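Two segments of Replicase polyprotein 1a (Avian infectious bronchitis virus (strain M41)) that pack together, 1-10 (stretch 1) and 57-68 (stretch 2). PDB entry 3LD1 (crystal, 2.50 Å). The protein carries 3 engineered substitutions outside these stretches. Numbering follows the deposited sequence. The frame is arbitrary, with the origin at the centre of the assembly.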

# COMPACT_ATOMS: atom_id res chain seq x y z
N LEU A 1 -4.77 -13.69 42.93
CA LEU A 1 -5.34 -12.44 43.48
C LEU A 1 -4.35 -11.28 43.23
O LEU A 1 -4.02 -10.51 44.15
N ARG A 2 -3.88 -11.16 41.97
CA ARG A 2 -3.00 -10.04 41.53
C ARG A 2 -3.75 -8.70 41.48
O ARG A 2 -4.98 -8.66 41.44
N ASP A 3 -2.99 -7.60 41.47
CA ASP A 3 -3.59 -6.25 41.33
C ASP A 3 -4.01 -5.97 39.91
O ASP A 3 -3.21 -6.12 38.95
N VAL A 4 -5.27 -5.58 39.80
CA VAL A 4 -5.84 -5.18 38.53
C VAL A 4 -5.75 -3.64 38.48
O VAL A 4 -6.37 -2.96 39.29
N ILE A 5 -4.92 -3.10 37.57
CA ILE A 5 -4.77 -1.65 37.46
C ILE A 5 -5.99 -1.05 36.74
O ILE A 5 -6.26 -1.36 35.59
N LEU A 6 -6.73 -0.19 37.44
CA LEU A 6 -7.86 0.45 36.83
C LEU A 6 -7.49 1.71 36.01
O LEU A 6 -7.06 2.71 36.57
N VAL A 7 -7.63 1.68 34.68
CA VAL A 7 -7.20 2.82 33.93
C VAL A 7 -8.33 3.50 33.22
O VAL A 7 -9.01 2.92 32.38
N SER A 8 -8.52 4.74 33.67
CA SER A 8 -9.49 5.63 33.15
C SER A 8 -9.54 5.66 31.61
O SER A 8 -8.57 5.98 30.93
N LYS A 9 -10.69 5.27 31.10
CA LYS A 9 -10.96 5.18 29.67
C LYS A 9 -10.66 6.48 28.93
O LYS A 9 -10.26 6.42 27.75
N ASP A 10 -10.81 7.62 29.62
CA ASP A 10 -10.55 8.96 29.04
C ASP A 10 -9.09 9.42 29.11
O ASP A 10 -8.83 10.57 28.74
N GLY A 57 7.24 -7.23 33.37
CA GLY A 57 6.37 -8.40 33.64
C GLY A 57 4.89 -8.14 33.38
O GLY A 57 4.48 -7.05 32.90
N LEU A 58 4.07 -9.14 33.69
CA LEU A 58 2.69 -9.18 33.25
C LEU A 58 1.87 -8.31 34.19
O LEU A 58 1.96 -8.48 35.40
N PHE A 59 1.08 -7.36 33.68
CA PHE A 59 0.09 -6.74 34.60
C PHE A 59 -1.26 -7.02 34.04
O PHE A 59 -1.40 -7.42 32.86
N LEU A 60 -2.25 -6.80 34.88
CA LEU A 60 -3.61 -6.84 34.44
C LEU A 60 -4.17 -5.40 34.49
O LEU A 60 -3.95 -4.69 35.52
N LEU A 61 -4.89 -5.00 33.43
CA LEU A 61 -5.56 -3.69 33.36
C LEU A 61 -7.06 -3.82 33.18
O LEU A 61 -7.55 -4.82 32.74
N LYS A 62 -7.75 -2.75 33.50
CA LYS A 62 -9.17 -2.62 33.33
C LYS A 62 -9.58 -1.13 33.10
O LYS A 62 -9.40 -0.27 33.99
N GLY A 63 -10.14 -0.84 31.92
CA GLY A 63 -10.57 0.51 31.64
C GLY A 63 -11.80 0.81 32.46
O GLY A 63 -12.71 -0.03 32.55
N VAL A 64 -11.86 2.00 33.05
CA VAL A 64 -13.08 2.40 33.74
C VAL A 64 -13.48 3.83 33.48
O VAL A 64 -12.74 4.62 32.89
N ASP A 65 -14.70 4.14 33.92
CA ASP A 65 -15.18 5.51 33.90
C ASP A 65 -15.31 5.87 35.38
O ASP A 65 -14.31 5.95 36.07
N LYS A 66 -16.54 6.01 35.86
CA LYS A 66 -16.80 6.37 37.25
C LYS A 66 -16.36 5.17 38.04
O LYS A 66 -16.75 4.04 37.71
N ILE A 67 -15.50 5.40 39.04
CA ILE A 67 -15.09 4.30 39.92
C ILE A 67 -16.11 4.20 41.04
O ILE A 67 -16.31 5.16 41.81
N THR A 68 -16.82 3.06 41.04
CA THR A 68 -17.54 2.50 42.20
C THR A 68 -16.66 2.73 43.48
O THR A 68 -15.48 2.34 43.48

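The two segments pair as neighbouring parallel strands, and the ladder fixes where each side chain can go. Ile 5 N donates to Leu 60 O (2.8 Å), Lys 62 N to Ile 5 O (2.9 Å), Val 7 N to Lys 62 O (2.7 Å), Val 64 N to Val 7 O (3.1 Å) and Lys 9 N to Val 64 O (2.8 Å, nearly linear at 178°). Paired residues therefore send their side chains to the same face of the sheet.

One face carries Ile 5, Val 7 and Leu 61, all buried. Ile 5 is m at chi1 with chi2 near 90°, which brings CD1 to 3.6 Å from Phe 59 CD1; Phe 59 is itself m. Leu 61 (chi1 -43°, chi2 154°) places CD2 3.9 Å from Ile 5 CB and also 3.9 Å from Val 7 CG1, so a single methyl serves two neighbours. Val 7 has an off-well chi1 of 7°, a strained value that should be read cautiously at 2.50 Å. Gly 63 leaves space on this face: an ideal CB there would lie only 3.2 Å from Lys 9 CG.

The other face carries Val 4, Leu 6, Ser 8, Leu 60, Lys 62 and Val 64. Leu 60, mt, sets CD1 3.6 Å from Arg 2 CD and 4.2 Å from Val 4 CG2. Leu 6, also mt, meets the aliphatic part of Lys 62, CD2 to CD at 3.5 Å; the all-t course of Lys 62 through chi3 then carries its end away. Val 64, m, approaches Leu 6 more loosely, CG2 to CB at 4.4 Å.

The long side chains of Arg 2, Lys 9 and Lys 62 are well covered, and each brings carbon atoms into contact, but the charge pairing between Lys 9 and Asp 65 is loose. Lys 9 NZ stays 4.3 Å from Asp 65 OD2, beyond a salt bridge, although Lys 9 CD lies 3.3 Å from Asp 65 OD1. Within its own stretch, Ser 8 OG donates to Asp 10 OD2 (2.5 Å).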

# COMPACT_ATOMS: atom_id res chain seq x y z
CB LEU A 1 -5.65 -12.62 44.99
CG LEU A 1 -6.86 -11.97 45.72
CD1 LEU A 1 -6.63 -10.47 46.14
CD2 LEU A 1 -8.23 -12.18 44.99
CB ARG A 2 -2.40 -10.28 40.14
CG ARG A 2 -2.56 -11.69 39.59
CD ARG A 2 -2.22 -11.69 38.12
NE ARG A 2 -0.92 -11.06 37.88
CZ ARG A 2 0.21 -11.75 37.71
NH1 ARG A 2 0.18 -13.08 37.73
NH2 ARG A 2 1.36 -11.12 37.51
CB ASP A 3 -2.65 -5.14 41.74
CG ASP A 3 -2.45 -5.08 43.21
OD1 ASP A 3 -2.81 -6.06 43.89
OD2 ASP A 3 -1.95 -4.04 43.67
CB VAL A 4 -7.29 -5.72 38.37
CG1 VAL A 4 -7.75 -5.59 36.94
CG2 VAL A 4 -7.35 -7.20 38.81
CB ILE A 5 -3.38 -1.24 36.84
CG1 ILE A 5 -2.24 -1.72 37.76
CG2 ILE A 5 -3.29 0.30 36.57
CD1 ILE A 5 -1.77 -3.10 37.43
CB LEU A 6 -8.95 0.78 37.87
CG LEU A 6 -9.36 -0.39 38.82
CD1 LEU A 6 -10.29 0.24 39.89
CD2 LEU A 6 -9.99 -1.66 38.08
CB VAL A 7 -5.88 2.64 33.10
CG1 VAL A 7 -5.38 1.21 33.07
CG2 VAL A 7 -6.03 3.22 31.79
CB SER A 8 -9.17 6.97 33.68
OG SER A 8 -10.35 7.64 33.77
CB LYS A 9 -12.43 4.75 29.41
CG LYS A 9 -12.71 3.25 29.61
CD LYS A 9 -14.19 2.91 29.86
CE LYS A 9 -14.62 1.73 29.01
NZ LYS A 9 -15.61 1.10 29.79
CB ASP A 10 -11.41 10.04 29.74
CG ASP A 10 -11.16 10.07 31.26
OD1 ASP A 10 -11.64 11.00 31.96
OD2 ASP A 10 -10.47 9.14 31.75
CB LEU A 58 2.20 -10.63 33.32
CG LEU A 58 0.70 -10.93 33.12
CD1 LEU A 58 0.17 -10.31 31.80
CD2 LEU A 58 0.48 -12.45 33.09
CB PHE A 59 0.24 -5.23 34.82
CG PHE A 59 1.56 -4.80 35.47
CD1 PHE A 59 1.58 -4.33 36.77
CD2 PHE A 59 2.77 -4.83 34.74
CE1 PHE A 59 2.80 -3.90 37.35
CE2 PHE A 59 3.98 -4.42 35.30
CZ PHE A 59 4.00 -3.95 36.60
CB LEU A 60 -4.43 -7.74 35.35
CG LEU A 60 -3.85 -9.10 35.78
CD1 LEU A 60 -4.91 -9.80 36.67
CD2 LEU A 60 -3.34 -10.00 34.60
CB LEU A 61 -4.99 -2.79 32.25
CG LEU A 61 -3.46 -2.71 32.04
CD1 LEU A 61 -3.06 -2.34 30.63
CD2 LEU A 61 -2.83 -1.78 32.99
CB LYS A 62 -9.84 -3.10 34.60
CG LYS A 62 -11.31 -3.36 34.43
CD LYS A 62 -12.01 -3.35 35.76
CE LYS A 62 -13.34 -3.96 35.61
NZ LYS A 62 -13.09 -5.40 35.84
CB VAL A 64 -12.98 2.23 35.25
CG1 VAL A 64 -12.69 0.75 35.62
CG2 VAL A 64 -11.91 3.24 35.82
CB ASP A 65 -16.51 5.65 33.13
CG ASP A 65 -16.38 5.42 31.60
OD1 ASP A 65 -15.36 5.78 30.95
OD2 ASP A 65 -17.34 4.88 31.02
CB LYS A 66 -18.30 6.63 37.51
CG LYS A 66 -18.82 7.99 36.92
CD LYS A 66 -20.04 8.55 37.73
CE LYS A 66 -19.50 9.46 39.02
NZ LYS A 66 -20.77 9.62 39.95
CB ILE A 67 -13.65 4.44 40.49
CG1 ILE A 67 -12.63 4.49 39.36
CG2 ILE A 67 -13.30 3.21 41.31
CD1 ILE A 67 -11.60 5.60 39.51
CB THR A 68 -17.78 0.95 41.99
OG1 THR A 68 -16.67 0.41 41.24
CG2 THR A 68 -19.09 0.67 41.22